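Local coordinates for sensor protein (Geobacter sulfurreducens PCA, PDB 2R78) that probably senses signals through this PAS domain of a hybrid histidine kinase and response regulator, whose kinase part is expected to phosphorylate a protein histidine from ATP, at residues Ser42-Thr47 / Gly57-Gly62; Glu84-Val87 / Asp93-Thr96; Ala101-Leu104 / Lys108-Gly111. All coordinates share one frame; numbering follows the deposited sequence.

How the interactions relate
The three contacts run in series along one PAS fold and differ in depth and chemistry. Interaction 2 (84-87 / 93-96) and interaction 3 (101-104 / 108-111) are antiparallel pairings at two places in the same sheet and share strand 94-103, with centres about 20 Å apart. Interaction 2 is a surface contact at the outermost strand 81-88, with threonines on one face; interaction 3 is mostly buried and lined mostly by aliphatic side chains, plus H102. Interaction 1 (42-47 / 57-62) is a small, partly buried apolar contact. It touches interaction 2, where S60 OG lies 3.0 Å from R85 NH2, a probable hydrogen bond, whereas interaction 3 lies about 18 Å away between centres.

Interaction 1 of 3, residues Ser42-Thr47 / Gly57-Gly62. With ACT (acetate ion), chain G.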
# COMPACT_ATOMS: atom_id res chain seq x y z
N SER B 42 -3.87 9.97 10.57
CA SER B 42 -2.77 10.36 11.47
C SER B 42 -1.92 11.48 10.87
O SER B 42 -1.64 12.48 11.55
CB SER B 42 -1.89 9.14 11.80
OG SER B 42 -2.63 8.13 12.45
N ALA B 43 -1.51 11.34 9.61
CA ALA B 43 -0.69 12.34 8.93
C ALA B 43 -1.22 13.77 9.12
O ALA B 43 -0.47 14.68 9.49
CB ALA B 43 -0.56 12.01 7.43
N ILE B 44 -2.52 13.96 8.88
CA ILE B 44 -3.14 15.29 9.02
C ILE B 44 -3.94 15.46 10.35
O ILE B 44 -4.57 16.50 10.58
CB ILE B 44 -4.01 15.61 7.78
CG1 ILE B 44 -5.29 14.79 7.74
CG2 ILE B 44 -3.23 15.35 6.49
CD1 ILE B 44 -6.12 15.08 6.53
N GLY B 45 -3.91 14.47 11.23
CA GLY B 45 -4.65 14.53 12.50
C GLY B 45 -6.16 14.72 12.36
O GLY B 45 -6.79 15.40 13.19
N TYR B 46 -6.75 14.14 11.31
CA TYR B 46 -8.21 14.13 11.12
C TYR B 46 -8.73 12.78 11.54
O TYR B 46 -8.01 11.78 11.46
CB TYR B 46 -8.59 14.31 9.65
CG TYR B 46 -8.56 15.72 9.10
CD1 TYR B 46 -7.71 16.68 9.64
CD2 TYR B 46 -9.36 16.07 8.02
CE1 TYR B 46 -7.67 17.96 9.13
CE2 TYR B 46 -9.32 17.35 7.50
CZ TYR B 46 -8.46 18.29 8.06
OH TYR B 46 -8.40 19.58 7.57
N THR B 47 -9.99 12.73 11.96
CA THR B 47 -10.66 11.45 12.14
C THR B 47 -11.20 11.03 10.78
O THR B 47 -11.38 11.86 9.88
CB THR B 47 -11.85 11.51 13.14
OG1 THR B 47 -12.95 12.21 12.55
CG2 THR B 47 -11.43 12.15 14.46
N GLY B 57 -10.09 18.15 -3.68
CA GLY B 57 -9.65 19.50 -4.00
C GLY B 57 -9.63 20.52 -2.84
O GLY B 57 -8.89 21.47 -2.84
N VAL B 58 -10.42 20.25 -1.82
CA VAL B 58 -10.52 21.17 -0.69
C VAL B 58 -9.19 21.23 0.08
O VAL B 58 -8.66 22.30 0.32
CB VAL B 58 -11.66 20.69 0.23
CG1 VAL B 58 -11.66 21.49 1.54
CG2 VAL B 58 -13.02 20.80 -0.52
N LEU B 59 -8.61 20.07 0.39
CA LEU B 59 -7.38 20.05 1.18
C LEU B 59 -6.25 20.72 0.42
O LEU B 59 -5.42 21.36 1.02
CB LEU B 59 -6.91 18.64 1.53
CG LEU B 59 -7.70 18.01 2.68
CD1 LEU B 59 -7.45 16.51 2.71
CD2 LEU B 59 -7.28 18.62 4.00
N SER B 60 -6.17 20.49 -0.90
CA SER B 60 -5.05 21.04 -1.69
C SER B 60 -5.37 22.39 -2.38
O SER B 60 -4.62 22.87 -3.26
CB SER B 60 -4.56 20.01 -2.72
OG SER B 60 -5.46 19.81 -3.78
N ARG B 61 -6.47 23.02 -1.95
CA ARG B 61 -6.87 24.32 -2.51
C ARG B 61 -6.94 24.29 -4.06
O ARG B 61 -6.33 25.12 -4.74
CB ARG B 61 -5.96 25.41 -2.00
CG ARG B 61 -6.10 25.61 -0.52
CD ARG B 61 -5.29 26.81 -0.02
NE ARG B 61 -5.53 26.94 1.42
CZ ARG B 61 -4.74 27.60 2.27
NH1 ARG B 61 -3.67 28.26 1.86
NH2 ARG B 61 -5.06 27.60 3.56
N GLY B 62 -7.66 23.30 -4.57
CA GLY B 62 -7.85 23.11 -6.03
C GLY B 62 -9.24 23.37 -6.52
O GLY B 62 -9.54 23.05 -7.66
C ACT G . -7.20 17.01 -2.42
O ACT G . -8.26 16.47 -2.00
OXT ACT G . -7.24 18.27 -2.58
CH3 ACT G . -5.96 16.18 -2.73
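L59 meets I44 and Y46 through the two methyls at the end of its side chain, in a contact that buries only 94 Å² in all. From the backbone outward, its CB lies 4.1 Å from OXT of the bound acetate. CG is anti to the carbonyl carbon (chi1 -77°), and the fork beyond it sends one methyl to each partner: CD1 comes 4.3 Å from I44 CD1, while CD2 ends 3.9 Å from Y46 OH, approaching the tyrosine obliquely. Within 42-47, I44 CD1 also sits 3.6 Å above the plane of the Y46 ring, offset toward its rim, which brings the three side chains together. The Y46 hydroxyl is hydrogen-bonded to R90 N, and F51 of helix 48-51 touches all three side chains. In this PAS fold the contact joins the end of helix 38-44, closed by a Schellman motif at G45, to the loop before helix 67-76. That loop makes a type I turn from V58 to R61 and holds the acetate, probably a crystallisation component. G57 N gives acetate O a nearly straight bond (3.0 Å, 176°), and S60 grips OXT twice, from its N and, at 2.6 Å, from OG. Y33 OH is a further partner of the acetate.

Interaction 2 of 3, residues Glu84-Val87 / Asp93-Thr96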
# COMPACT_ATOMS: atom_id res chain seq x y z
N GLU B 84 2.33 15.89 -7.44
CA GLU B 84 2.47 16.36 -6.08
C GLU B 84 1.43 17.42 -5.80
O GLU B 84 1.09 18.24 -6.67
CB GLU B 84 3.86 16.92 -5.88
CG GLU B 84 4.97 15.88 -6.04
CD GLU B 84 6.34 16.41 -5.73
OE1 GLU B 84 6.44 17.63 -5.44
OE2 GLU B 84 7.31 15.61 -5.85
N ARG B 85 0.95 17.43 -4.56
CA ARG B 85 0.05 18.45 -4.10
C ARG B 85 0.41 18.88 -2.68
O ARG B 85 0.75 18.06 -1.86
CB ARG B 85 -1.39 17.94 -4.10
CG ARG B 85 -1.90 17.69 -5.47
CD ARG B 85 -2.07 18.94 -6.25
NE ARG B 85 -3.21 19.78 -5.85
CZ ARG B 85 -3.49 20.96 -6.41
NH1 ARG B 85 -2.71 21.44 -7.40
NH2 ARG B 85 -4.53 21.66 -6.03
N THR B 86 0.36 20.18 -2.44
CA THR B 86 0.43 20.73 -1.07
C THR B 86 -0.96 20.67 -0.44
O THR B 86 -1.97 20.94 -1.12
CB THR B 86 0.95 22.17 -1.07
OG1 THR B 86 2.28 22.21 -1.65
CG2 THR B 86 0.97 22.72 0.35
N VAL B 87 -1.00 20.22 0.82
CA VAL B 87 -2.25 20.11 1.59
C VAL B 87 -2.17 21.10 2.74
O VAL B 87 -1.11 21.23 3.37
CB VAL B 87 -2.43 18.63 2.08
CG1 VAL B 87 -3.43 18.50 3.22
CG2 VAL B 87 -2.83 17.76 0.88
N ASP B 93 -1.86 23.30 9.49
CA ASP B 93 -0.68 22.57 9.03
C ASP B 93 -0.58 22.56 7.50
O ASP B 93 -1.57 22.75 6.80
CB ASP B 93 -0.68 21.15 9.63
CG ASP B 93 -0.56 21.17 11.16
OD1 ASP B 93 0.14 22.07 11.67
OD2 ASP B 93 -1.16 20.31 11.84
N GLN B 94 0.64 22.37 7.00
CA GLN B 94 0.91 22.30 5.56
C GLN B 94 1.86 21.13 5.31
O GLN B 94 2.85 20.97 6.02
CB GLN B 94 1.55 23.61 5.11
CG GLN B 94 1.71 23.80 3.63
CD GLN B 94 2.31 25.18 3.26
OE1 GLN B 94 2.07 26.19 3.94
NE2 GLN B 94 3.06 25.23 2.18
N LEU B 95 1.54 20.27 4.35
CA LEU B 95 2.46 19.23 3.95
C LEU B 95 2.37 19.03 2.46
O LEU B 95 1.33 19.30 1.87
CB LEU B 95 2.19 17.91 4.65
CG LEU B 95 0.81 17.27 4.63
CD1 LEU B 95 0.88 15.81 5.13
CD2 LEU B 95 -0.15 18.08 5.47
N THR B 96 3.44 18.50 1.89
CA THR B 96 3.48 18.20 0.45
C THR B 96 3.55 16.69 0.29
O THR B 96 4.35 16.01 0.94
CB THR B 96 4.62 18.90 -0.27
OG1 THR B 96 4.43 20.32 -0.12
CG2 THR B 96 4.62 18.57 -1.73
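Two backbone hydrogen bonds join V87 and L95 as an antiparallel hydrogen-bonded pair. V87 N reaches L95 O at 2.7 Å in a nearly straight bond (172°), with the donor almost in line with the carbonyl; the return bond from L95 N to V87 O is longer, 3.0 Å, and more bent (157°), and its donor lies in the carbonyl plane. The short strand axes run at 171° to each other, 4.6 Å apart at closest approach.

Weaker CA-H...O contacts fill the intervals. Q94 CA approaches V87 O to 3.2 Å, and T86 CA and T96 CA make similar approaches to L95 O and R85 O.

Among the side chains, T86 and T96 form the neighbouring non-hydrogen-bonded pair, and their OG1 atoms stand 3.2 Å apart. Because T86 CG2 is anti to the backbone N, the methyl is carried toward the extended Q94 chain and meets Q94 CG at 3.5 Å, with the two side chains crossing at a slant. On the other sheet face V87 and L95 run alongside each other in the same direction, with CG1 of the valine 4.0 Å from CD2 of the leucine.

Together these groups pair the two strands of a beta hairpin at the edge of the PAS sheet within this chain. Strand 94-103 lies between strand 81-88 and strand 109-115, and the loop before helix 67-76 touches the V87 face through L59.

Interaction 3 of 3, residues Ala101-Leu104 / Lys108-Gly111; sequences AHLL and KILG
H102 and L110 exchange two backbone hydrogen bonds, H102 N to L110 O (159°) and L110 N to H102 O (158°), each 2.9 Å long. A third, shorter bond runs from L104 N to K108 O (2.7 Å), extending the pairing toward the hairpin turn. A water bridges H102 ND1 and L110 O: it donates to L110 O at 3.1 Å and lies in the plane of the H102 ring, at its edge, 2.5 Å from ND1. L110 O is therefore gripped by both a backbone N-H and a water.

Beyond these bonds, A101 CB packs 4.0 Å from I109 CG2 on the face that meets helix 67-76. On the L110 side, L104, just past the strand, has CG anti to its carbonyl carbon (chi1 -61°), and its side chain slants across that of L110, bringing CD2 within 4.0 Å of L110 CB. With an alanine in place of L104 the branched end is gone, which would probably open a gap beside L110 CB and leave F8 of the second subunit with less to pack on.

This hairpin joins strands 94-103 and 109-115 in the PAS sheet. A101 and I109 pack on helix 67-76, while H102, L104 and L110 meet the second subunit by a ring stack, H102 on its H19, and by apolar packing; the three backbone bonds are what fix the strand register.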
# COMPACT_ATOMS: atom_id res chain seq x y z
N ALA B 101 -3.48 8.32 -8.35
CA ALA B 101 -4.89 7.96 -8.32
C ALA B 101 -5.21 7.14 -9.54
O ALA B 101 -4.77 7.46 -10.64
CB ALA B 101 -5.77 9.20 -8.23
N HIS B 102 -5.94 6.05 -9.32
CA HIS B 102 -6.24 5.07 -10.35
C HIS B 102 -7.73 4.73 -10.34
O HIS B 102 -8.31 4.48 -9.29
CB HIS B 102 -5.41 3.81 -10.10
CG HIS B 102 -3.94 3.99 -10.39
ND1 HIS B 102 -3.04 4.38 -9.44
CD2 HIS B 102 -3.23 3.83 -11.53
CE1 HIS B 102 -1.84 4.47 -9.97
NE2 HIS B 102 -1.93 4.13 -11.25
N LEU B 103 -8.35 4.77 -11.52
CA LEU B 103 -9.73 4.35 -11.66
C LEU B 103 -9.83 2.86 -11.44
O LEU B 103 -9.05 2.10 -12.02
CB LEU B 103 -10.22 4.67 -13.07
CG LEU B 103 -11.67 4.38 -13.41
CD1 LEU B 103 -12.63 5.22 -12.56
CD2 LEU B 103 -11.82 4.64 -14.89
N LEU B 104 -10.77 2.47 -10.57
CA LEU B 104 -11.07 1.05 -10.31
C LEU B 104 -12.23 0.56 -11.18
O LEU B 104 -13.01 1.37 -11.70
CB LEU B 104 -11.44 0.83 -8.84
CG LEU B 104 -10.37 1.18 -7.80
CD1 LEU B 104 -10.96 1.13 -6.36
CD2 LEU B 104 -9.17 0.29 -7.92
N LYS B 108 -15.17 3.66 -8.91
CA LYS B 108 -14.49 4.36 -7.84
C LYS B 108 -13.02 4.56 -8.17
O LYS B 108 -12.48 4.01 -9.14
CB LYS B 108 -14.70 3.64 -6.52
CG LYS B 108 -16.18 3.61 -6.11
CD LYS B 108 -16.46 2.69 -4.96
CE LYS B 108 -17.92 2.27 -4.90
NZ LYS B 108 -18.53 1.88 -6.22
N ILE B 109 -12.38 5.39 -7.35
CA ILE B 109 -11.00 5.79 -7.54
C ILE B 109 -10.18 5.47 -6.28
O ILE B 109 -10.59 5.82 -5.19
CB ILE B 109 -10.90 7.30 -7.88
CG1 ILE B 109 -11.56 7.60 -9.23
CG2 ILE B 109 -9.43 7.72 -7.93
CD1 ILE B 109 -11.94 9.11 -9.38
N LEU B 110 -9.06 4.77 -6.49
CA LEU B 110 -8.08 4.48 -5.44
C LEU B 110 -7.00 5.55 -5.48
O LEU B 110 -6.34 5.72 -6.49
CB LEU B 110 -7.38 3.14 -5.74
CG LEU B 110 -6.20 2.70 -4.85
CD1 LEU B 110 -6.74 2.27 -3.53
CD2 LEU B 110 -5.40 1.53 -5.47
N GLY B 111 -6.76 6.21 -4.36
CA GLY B 111 -5.65 7.13 -4.26
C GLY B 111 -4.61 6.67 -3.26
O GLY B 111 -4.94 6.05 -2.24
O HOH W 1 -3.43 4.97 -7.03